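Local structure of SAM-dependent methyltransferase (Geobacter sulfurreducens, 5BP7) at residues Leu74-Arg79 with Glu103-Ala108; Gly82-Gly87 with Ala108-Phe113; Trp166-Pro171 with Thr257-Gly262. The protein probably transfers a methyl group from S-adenosyl-L-methionine to a still undefined acceptor, and holds the spent cofactor S-adenosyl-L-homocysteine in its pocket. All coordinates share one frame; numbering follows the deposited sequence.

Interaction 1. Residues Leu74-Arg79 with Glu103-Ala108; sequences LCTWAR and EELGVA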
loop_
_atom_site.group_PDB
_atom_site.type_symbol
_atom_site.label_atom_id
_atom_site.label_comp_id
_atom_site.label_asym_id
_atom_site.label_seq_id
_atom_site.Cartn_x
_atom_site.Cartn_y
_atom_site.Cartn_z
ATOM N N LEU A 74 4.383 -6.699 7.436
ATOM C CA LEU A 74 4.197 -7.786 8.399
ATOM C C LEU A 74 5.525 -8.429 8.790
ATOM O O LEU A 74 5.773 -8.671 9.976
ATOM C CB LEU A 74 3.215 -8.848 7.865
ATOM C CG LEU A 74 1.733 -8.450 7.879
ATOM C CD1 LEU A 74 0.876 -9.545 7.257
ATOM C CD2 LEU A 74 1.245 -8.197 9.292
ATOM N N CYS A 75 6.369 -8.698 7.800
ATOM C CA CYS A 75 7.619 -9.387 8.063
ATOM C C CYS A 75 8.558 -8.566 8.924
ATOM O O CYS A 75 9.080 -9.061 9.925
ATOM C CB CYS A 75 8.324 -9.777 6.765
ATOM S SG CYS A 75 7.528 -11.132 5.871
ATOM N N THR A 76 8.783 -7.313 8.536
ATOM C CA THR A 76 9.729 -6.462 9.269
ATOM C C THR A 76 9.222 -6.137 10.707
ATOM O O THR A 76 10.003 -6.088 11.659
ATOM C CB THR A 76 10.036 -5.153 8.532
ATOM O OG1 THR A 76 8.818 -4.427 8.285
ATOM C CG2 THR A 76 10.782 -5.413 7.228
ATOM N N TRP A 77 7.922 -5.959 10.849
ATOM C CA TRP A 77 7.343 -5.702 12.171
ATOM C C TRP A 77 7.313 -6.981 13.051
ATOM O O TRP A 77 7.447 -6.895 14.285
ATOM C CB TRP A 77 5.936 -5.086 12.045
ATOM C CG TRP A 77 5.895 -3.694 11.470
ATOM C CD1 TRP A 77 6.946 -2.957 10.995
ATOM C CD2 TRP A 77 4.720 -2.903 11.234
ATOM N NE1 TRP A 77 6.499 -1.759 10.502
ATOM C CE2 TRP A 77 5.138 -1.702 10.633
ATOM C CE3 TRP A 77 3.347 -3.106 11.466
ATOM C CZ2 TRP A 77 4.242 -0.688 10.287
ATOM C CZ3 TRP A 77 2.453 -2.095 11.117
ATOM C CH2 TRP A 77 2.903 -0.904 10.529
ATOM N N ALA A 78 7.135 -8.150 12.433
ATOM C CA ALA A 78 7.304 -9.419 13.165
ATOM C C ALA A 78 8.725 -9.550 13.707
ATOM O O ALA A 78 8.915 -9.900 14.883
ATOM C CB ALA A 78 6.944 -10.610 12.303
ATOM N N ARG A 79 9.705 -9.222 12.864
ATOM C CA ARG A 79 11.108 -9.202 13.290
ATOM C C ARG A 79 11.364 -8.179 14.409
ATOM O O ARG A 79 11.929 -8.527 15.440
ATOM C CB ARG A 79 12.023 -8.902 12.111
ATOM C CG ARG A 79 13.520 -8.938 12.422
ATOM C CD ARG A 79 14.326 -8.364 11.258
ATOM N NE ARG A 79 13.956 -6.966 11.034
ATOM C CZ ARG A 79 14.047 -6.295 9.885
ATOM N NH1 ARG A 79 14.554 -6.865 8.788
ATOM N NH2 ARG A 79 13.640 -5.026 9.827
ATOM N N GLU A 103 10.565 -16.311 5.700
ATOM C CA GLU A 103 11.626 -17.274 5.948
ATOM C C GLU A 103 12.980 -16.616 6.052
ATOM O O GLU A 103 13.707 -16.858 7.003
ATOM C CB GLU A 103 11.658 -18.337 4.866
ATOM C CG GLU A 103 10.513 -19.279 5.017
ATOM C CD GLU A 103 10.709 -20.443 4.082
ATOM O OE1 GLU A 103 11.235 -21.478 4.554
ATOM O OE2 GLU A 103 10.386 -20.294 2.889
ATOM N N GLU A 104 13.301 -15.779 5.078
ATOM C CA GLU A 104 14.537 -15.022 5.103
ATOM C C GLU A 104 14.781 -14.305 6.441
ATOM O O GLU A 104 15.911 -14.260 6.923
ATOM C CB GLU A 104 14.519 -13.997 3.980
ATOM C CG GLU A 104 15.837 -13.282 3.806
ATOM C CD GLU A 104 15.796 -12.218 2.731
ATOM O OE1 GLU A 104 14.691 -11.845 2.253
ATOM O OE2 GLU A 104 16.907 -11.758 2.361
ATOM N N LEU A 105 13.733 -13.729 7.027
ATOM C CA LEU A 105 13.866 -12.992 8.289
ATOM C C LEU A 105 13.573 -13.809 9.559
ATOM O O LEU A 105 13.585 -13.260 10.644
ATOM C CB LEU A 105 12.967 -11.761 8.260
ATOM C CG LEU A 105 13.203 -10.745 7.146
ATOM C CD1 LEU A 105 12.260 -9.576 7.357
ATOM C CD2 LEU A 105 14.638 -10.253 7.103
ATOM N N GLY A 106 13.341 -15.106 9.429
ATOM C CA GLY A 106 13.097 -15.965 10.587
ATOM C C GLY A 106 11.761 -15.751 11.283
ATOM O O GLY A 106 11.649 -15.995 12.467
ATOM N N VAL A 107 10.750 -15.306 10.547
ATOM C CA VAL A 107 9.428 -15.016 11.133
ATOM C C VAL A 107 8.280 -15.755 10.437
ATOM O O VAL A 107 7.122 -15.343 10.544
ATOM C CB VAL A 107 9.148 -13.493 11.164
ATOM C CG1 VAL A 107 10.168 -12.778 12.046
ATOM C CG2 VAL A 107 9.138 -12.902 9.760
ATOM N N ALA A 108 8.590 -16.849 9.747
ATOM C CA ALA A 108 7.574 -17.651 9.063
ATOM C C ALA A 108 6.540 -18.279 10.004
ATOM O O ALA A 108 5.414 -18.503 9.608
ATOM C CB ALA A 108 8.232 -18.738 8.240
#
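The carbonyl oxygen C75 O is met from two directions: R79 N gives it the ordinary helical bond at 3.0 Å, and the methyl V107 CG2 of the other segment rests against it at 3.8 Å. The second methyl of the same valine, CG1, lies 3.7 Å from R79 N. V107 therefore spans one backbone hydrogen bond of helix 72-81, a branch at either end, and shields it with hydrocarbon. With CG1 anti to the carbonyl carbon (chi1 -62°), the fork straddles that bond and the valine turns its CB flank to A78, whose CB sits 3.8 Å from V107 CB. A small methyl suits this place because it lets the loop come right up to the helix, while the branched valine fills the groove beside it.

L105 packs beside V107, between C75 and the end of R79. Its CD1 touches C75 CB at 4.0 Å. NH1 alone of R79 reaches both methyls of L105 (L105 CD2 to R79 NH1, 3.8 Å), the two side chains crossing at a slant. R79 leaves the helix with CG anti to the backbone N, and a bend at chi3 (61°) folds the chain back so that one face of the guanidinium lies above T76 CA, which is displaced toward the edge of the group. R79 stands at the solvent-facing side, whereas C75, A78 and V107 lie buried.

The loop is turned into position by a Schellman motif closing helix 92-104: G106 takes positive phi, which suits glycine, and G106 N bonds back to E103 O at 3.0 Å. C75 also touches R101 and A102 of that helix. Two neighbouring helices thus pack together on one face of a central sheet, their side chains reaching V111 and F113, as in the Rossmann-like fold of class I methyltransferases.

Interaction 2. Residues Gly82-Gly87 with Ala108-Phe113; sequences GIIGTG and ADRVTF
R110 has CG anti to its carbonyl carbon (chi1 -67°) and its chain kinked at chi3 (85°), which brings the guanidinium back to the turn before the neighbouring strand. There R110 NH2 bonds to G82 O at 2.8 Å, and the longer bond R110 NE to I83 O measures 3.2 Å; both nitrogens stand above the planes of the carbonyls they reach. I84 CG2 lies over one guanidinium face, 3.6 Å from R110 NH2. Arginine suits this place, where a long, multiply donating side chain can meet two successive carbonyls.

Beyond it the strands run parallel in a ladder: G85 N to R110 O, T112 N to G85 O (2.9 Å), and G87 N to T112 O (2.9 Å). I83 CD1 meets V111 CG1 at 4.0 Å on the face turned to helix 72-81. G85 adopts backbone angles suited to glycine, and G87, lacking a side chain, lets F113 CD1 settle 4.0 Å from its CA. On the other face T86 OG1 is held by R62.

Strand 84-89, helix 92-104 and edge strand 111-115 form a beta-alpha-beta crossover of the Rossmann-like type, whose first strand ends at the S-adenosyl-L-homocysteine-binding D89.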
loop_
_atom_site.group_PDB
_atom_site.type_symbol
_atom_site.label_atom_id
_atom_site.label_comp_id
_atom_site.label_asym_id
_atom_site.label_seq_id
_atom_site.Cartn_x
_atom_site.Cartn_y
_atom_site.Cartn_z
ATOM N N GLY A 82 7.866 -8.276 17.293
ATOM C CA GLY A 82 7.290 -9.539 17.721
ATOM C C GLY A 82 5.785 -9.635 17.503
ATOM O O GLY A 82 5.077 -10.288 18.275
ATOM N N ILE A 83 5.280 -8.970 16.467
ATOM C CA ILE A 83 3.856 -9.100 16.122
ATOM C C ILE A 83 3.622 -10.441 15.449
ATOM O O ILE A 83 4.554 -11.109 15.016
ATOM C CB ILE A 83 3.309 -7.939 15.241
ATOM C CG1 ILE A 83 4.000 -7.846 13.865
ATOM C CG2 ILE A 83 3.412 -6.628 15.997
ATOM C CD1 ILE A 83 3.269 -8.535 12.738
ATOM N N ILE A 84 2.356 -10.830 15.408
ATOM C CA ILE A 84 1.915 -11.976 14.616
ATOM C C ILE A 84 0.865 -11.433 13.655
ATOM O O ILE A 84 0.334 -10.343 13.879
ATOM C CB ILE A 84 1.322 -13.136 15.485
ATOM C CG1 ILE A 84 0.111 -12.678 16.310
ATOM C CG2 ILE A 84 2.392 -13.716 16.392
ATOM C CD1 ILE A 84 -0.654 -13.789 17.015
ATOM N N GLY A 85 0.510 -12.210 12.645
ATOM C CA GLY A 85 -0.584 -11.819 11.794
ATOM C C GLY A 85 -0.714 -12.497 10.455
ATOM O O GLY A 85 -0.017 -13.479 10.147
ATOM N N THR A 86 -1.609 -11.909 9.654
ATOM C CA THR A 86 -2.072 -12.464 8.391
ATOM C C THR A 86 -2.118 -11.375 7.338
ATOM O O THR A 86 -2.711 -10.316 7.565
ATOM C CB THR A 86 -3.494 -13.035 8.543
ATOM O OG1 THR A 86 -3.497 -13.978 9.616
ATOM C CG2 THR A 86 -3.935 -13.741 7.271
ATOM N N GLY A 87 -1.531 -11.659 6.191
ATOM C CA GLY A 87 -1.589 -10.774 5.041
ATOM C C GLY A 87 -2.322 -11.436 3.880
ATOM O O GLY A 87 -1.985 -12.554 3.507
ATOM N N ALA A 108 8.590 -16.849 9.747
ATOM C CA ALA A 108 7.574 -17.651 9.063
ATOM C C ALA A 108 6.540 -18.279 10.004
ATOM O O ALA A 108 5.414 -18.503 9.608
ATOM C CB ALA A 108 8.232 -18.738 8.240
ATOM N N ASP A 109 6.926 -18.545 11.244
ATOM C CA ASP A 109 5.972 -19.020 12.260
ATOM C C ASP A 109 5.133 -17.910 12.906
ATOM O O ASP A 109 4.225 -18.198 13.662
ATOM C CB ASP A 109 6.670 -19.872 13.346
ATOM C CG ASP A 109 7.772 -19.116 14.109
ATOM O OD1 ASP A 109 8.268 -18.047 13.661
ATOM O OD2 ASP A 109 8.194 -19.646 15.157
ATOM N N ARG A 110 5.445 -16.650 12.627
ATOM C CA ARG A 110 4.724 -15.518 13.206
ATOM C C ARG A 110 3.716 -14.877 12.263
ATOM O O ARG A 110 2.666 -14.400 12.700
ATOM C CB ARG A 110 5.735 -14.479 13.694
ATOM C CG ARG A 110 6.557 -14.988 14.855
ATOM C CD ARG A 110 7.326 -13.869 15.513
ATOM N NE ARG A 110 6.466 -13.197 16.495
ATOM C CZ ARG A 110 6.077 -13.764 17.645
ATOM N NH1 ARG A 110 6.462 -14.996 17.975
ATOM N NH2 ARG A 110 5.289 -13.102 18.476
ATOM N N VAL A 111 4.033 -14.838 10.974
ATOM C CA VAL A 111 3.137 -14.211 9.993
ATOM C C VAL A 111 2.798 -15.178 8.854
ATOM O O VAL A 111 3.643 -15.923 8.392
ATOM C CB VAL A 111 3.694 -12.880 9.426
ATOM C CG1 VAL A 111 3.745 -11.821 10.509
ATOM C CG2 VAL A 111 5.071 -13.073 8.771
ATOM N N THR A 112 1.538 -15.162 8.450
ATOM C CA THR A 112 0.997 -16.043 7.427
ATOM C C THR A 112 0.534 -15.212 6.246
ATOM O O THR A 112 -0.028 -14.131 6.426
ATOM C CB THR A 112 -0.224 -16.814 7.968
ATOM O OG1 THR A 112 0.199 -17.620 9.062
ATOM C CG2 THR A 112 -0.835 -17.733 6.920
ATOM N N PHE A 113 0.695 -15.760 5.047
ATOM C CA PHE A 113 0.280 -15.070 3.833
ATOM C C PHE A 113 -0.646 -15.934 2.995
ATOM O O PHE A 113 -0.325 -17.075 2.690
ATOM C CB PHE A 113 1.500 -14.619 3.043
ATOM C CG PHE A 113 2.338 -13.629 3.788
ATOM C CD1 PHE A 113 1.923 -12.305 3.910
ATOM C CD2 PHE A 113 3.511 -14.023 4.415
ATOM C CE1 PHE A 113 2.669 -11.387 4.632
ATOM C CE2 PHE A 113 4.261 -13.103 5.143
ATOM C CZ PHE A 113 3.847 -11.779 5.238
#

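Interaction 3. Residues Trp166-Pro171 with Thr257-Gly262; sequences WRQVPP and TREYLG
The chain leaving strand 157-166 runs antiparallel to the start of strand 261-270, with W166 and L261 as a non-hydrogen-bonded pair, and Y260 O, at the end of helix 239-260, takes bonds from R167 N (2.8 Å) and Q168 N (3.3 Å). Both donors come from the same face of that carbonyl, well tilted from its plane. The preceding carbonyl is met by a side chain: the extended R167, CG anti to the backbone N (chi1 -167°), carries NH1 to E259 O at 2.9 Å, with the oxygen in the guanidinium plane. A cation here would also sit favourably near the negative end of the helix dipole. The carboxylate oxygen E259 OE2 is near the guanidinium but well out of its plane, so it adds charge attraction alone; Q212 bonds it.

The ring of Y260 is hemmed in by the loop. Q168 OE1 lies over one face, 3.7 Å from Y260 CE1, the amide turned steeply to the ring; V169 O approaches the edge, and P171 CD rests 3.8 Å from Y260 CE1. Prolines suit this stretch, giving stiff apolar surfaces: P170 CG lies over the centre of the six-membered ring of W166, a CH-pi arrangement. The edge of that same six-membered ring brings W166 CE3 to Y260 O in the ring plane (3.6 Å) and W166 CZ3 to L261 CD1 (3.8 Å).

W166 NE1 bonds to T184 O, and F187 meets its ring edge-to-face. The joint lies where two antiparallel sheet strands and helix 239-260 converge, with V175 of helix 173-178 against P170 and Y260, and W215 of helix 212-232 against L261.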
loop_
_atom_site.group_PDB
_atom_site.type_symbol
_atom_site.label_atom_id
_atom_site.label_comp_id
_atom_site.label_asym_id
_atom_site.label_seq_id
_atom_site.Cartn_x
_atom_site.Cartn_y
_atom_site.Cartn_z
ATOM N N TRP A 166 -4.172 15.160 -2.195
ATOM C CA TRP A 166 -3.626 16.240 -3.010
ATOM C C TRP A 166 -2.639 17.037 -2.175
ATOM O O TRP A 166 -2.983 17.689 -1.209
ATOM C CB TRP A 166 -4.702 17.168 -3.616
ATOM C CG TRP A 166 -5.616 16.503 -4.614
ATOM C CD1 TRP A 166 -6.958 16.390 -4.519
ATOM C CD2 TRP A 166 -5.246 15.834 -5.842
ATOM N NE1 TRP A 166 -7.469 15.684 -5.587
ATOM C CE2 TRP A 166 -6.440 15.333 -6.418
ATOM C CE3 TRP A 166 -4.028 15.605 -6.503
ATOM C CZ2 TRP A 166 -6.454 14.605 -7.620
ATOM C CZ3 TRP A 166 -4.041 14.892 -7.700
ATOM C CH2 TRP A 166 -5.247 14.408 -8.249
ATOM N N ARG A 167 -1.391 16.948 -2.577
ATOM C CA ARG A 167 -0.306 17.747 -2.042
ATOM C C ARG A 167 -0.493 19.222 -2.466
ATOM O O ARG A 167 -0.274 20.138 -1.693
ATOM C CB ARG A 167 0.985 17.197 -2.629
ATOM C CG ARG A 167 2.236 17.670 -1.975
ATOM C CD ARG A 167 3.425 17.010 -2.626
ATOM N NE ARG A 167 4.605 17.692 -2.151
ATOM C CZ ARG A 167 5.202 18.724 -2.746
ATOM N NH1 ARG A 167 4.777 19.229 -3.912
ATOM N NH2 ARG A 167 6.277 19.239 -2.178
ATOM N N GLN A 168 -0.929 19.404 -3.705
ATOM C CA GLN A 168 -1.382 20.687 -4.241
ATOM C C GLN A 168 -2.633 20.442 -5.047
ATOM O O GLN A 168 -2.802 19.369 -5.622
ATOM C CB GLN A 168 -0.364 21.261 -5.216
ATOM C CG GLN A 168 1.013 21.529 -4.646
ATOM C CD GLN A 168 2.061 21.818 -5.744
ATOM O OE1 GLN A 168 1.742 21.969 -6.949
ATOM N NE2 GLN A 168 3.310 21.945 -5.326
ATOM N N VAL A 169 -3.462 21.470 -5.160
ATOM C CA VAL A 169 -4.741 21.342 -5.856
ATOM C C VAL A 169 -4.447 21.224 -7.350
ATOM O O VAL A 169 -3.794 22.101 -7.896
ATOM C CB VAL A 169 -5.658 22.578 -5.643
ATOM C CG1 VAL A 169 -7.082 22.256 -6.097
ATOM C CG2 VAL A 169 -5.682 23.037 -4.184
ATOM N N PRO A 170 -4.907 20.141 -8.012
ATOM C CA PRO A 170 -4.673 20.104 -9.455
ATOM C C PRO A 170 -5.636 21.061 -10.145
ATOM O O PRO A 170 -6.825 21.034 -9.875
ATOM C CB PRO A 170 -4.939 18.640 -9.844
ATOM C CG PRO A 170 -5.841 18.110 -8.792
ATOM C CD PRO A 170 -5.618 18.938 -7.540
ATOM N N PRO A 171 -5.118 21.915 -11.016
ATOM C CA PRO A 171 -5.976 22.945 -11.588
ATOM C C PRO A 171 -7.002 22.420 -12.605
ATOM O O PRO A 171 -8.018 23.066 -12.823
ATOM C CB PRO A 171 -4.964 23.892 -12.250
ATOM C CG PRO A 171 -3.792 23.036 -12.588
ATOM C CD PRO A 171 -3.724 22.001 -11.507
ATOM N N THR A 257 2.652 13.571 -10.846
ATOM C CA THR A 257 2.604 12.890 -9.542
ATOM C C THR A 257 3.511 13.532 -8.498
ATOM O O THR A 257 3.059 13.922 -7.425
ATOM C CB THR A 257 2.992 11.431 -9.694
ATOM O OG1 THR A 257 2.115 10.810 -10.642
ATOM C CG2 THR A 257 2.910 10.694 -8.377
ATOM N N ARG A 258 4.770 13.736 -8.856
ATOM C CA ARG A 258 5.757 14.181 -7.888
ATOM C C ARG A 258 5.380 15.517 -7.260
ATOM O O ARG A 258 5.589 15.710 -6.053
ATOM C CB ARG A 258 7.146 14.268 -8.516
ATOM C CG ARG A 258 8.277 14.287 -7.501
ATOM C CD ARG A 258 9.647 14.165 -8.186
ATOM N NE ARG A 258 10.679 13.831 -7.214
ATOM C CZ ARG A 258 11.275 14.698 -6.384
ATOM N NH1 ARG A 258 10.983 15.989 -6.427
ATOM N NH2 ARG A 258 12.176 14.254 -5.500
ATOM N N GLU A 259 4.832 16.424 -8.067
ATOM C CA GLU A 259 4.436 17.745 -7.589
ATOM C C GLU A 259 3.053 17.817 -6.931
ATOM O O GLU A 259 2.875 18.561 -5.980
ATOM C CB GLU A 259 4.516 18.756 -8.732
ATOM C CG GLU A 259 5.968 19.091 -9.099
ATOM C CD GLU A 259 6.681 19.842 -7.974
ATOM O OE1 GLU A 259 6.344 21.036 -7.797
ATOM O OE2 GLU A 259 7.517 19.229 -7.226
ATOM N N TYR A 260 2.092 17.039 -7.410
ATOM C CA TYR A 260 0.681 17.213 -7.019
ATOM C C TYR A 260 0.163 16.200 -6.017
ATOM O O TYR A 260 -0.738 16.516 -5.242
ATOM C CB TYR A 260 -0.229 17.227 -8.260
ATOM C CG TYR A 260 -0.124 18.514 -9.046
ATOM C CD1 TYR A 260 -0.875 19.639 -8.676
ATOM C CD2 TYR A 260 0.729 18.624 -10.141
ATOM C CE1 TYR A 260 -0.787 20.833 -9.378
ATOM C CE2 TYR A 260 0.834 19.818 -10.849
ATOM C CZ TYR A 260 0.073 20.915 -10.471
ATOM O OH TYR A 260 0.168 22.116 -11.156
ATOM N N LEU A 261 0.691 14.981 -6.060
ATOM C CA LEU A 261 0.128 13.870 -5.314
ATOM C C LEU A 261 0.925 13.536 -4.057
ATOM O O LEU A 261 2.111 13.197 -4.117
ATOM C CB LEU A 261 -0.014 12.640 -6.229
ATOM C CG LEU A 261 -1.032 11.573 -5.811
ATOM C CD1 LEU A 261 -2.429 12.115 -5.580
ATOM C CD2 LEU A 261 -1.071 10.464 -6.870
ATOM N N GLY A 262 0.261 13.655 -2.923
ATOM C CA GLY A 262 0.787 13.162 -1.648
ATOM C C GLY A 262 0.329 11.722 -1.384
ATOM O O GLY A 262 -0.537 11.183 -2.083
#

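From the N terminus, helix 72-81 leads into strand 84-89, helix 92-104 and strand 111-115. Interaction 1 closes the loop from the first helix to the end of the second; interaction 2 opens inside that loop and closes just beyond it, so the two cross, share A108 and touch through L74 and I83 at the sheet. Together they tie two helices to the edge pair of strands. Interaction 3 follows in series, closing a mostly helical excursion of 85 residues between 166-171 and 257-262. Its centre lies about 35 Å from each of the other centres, on the opposite side of the chain's centre, though interactions 2 and 3 reach the same sheet.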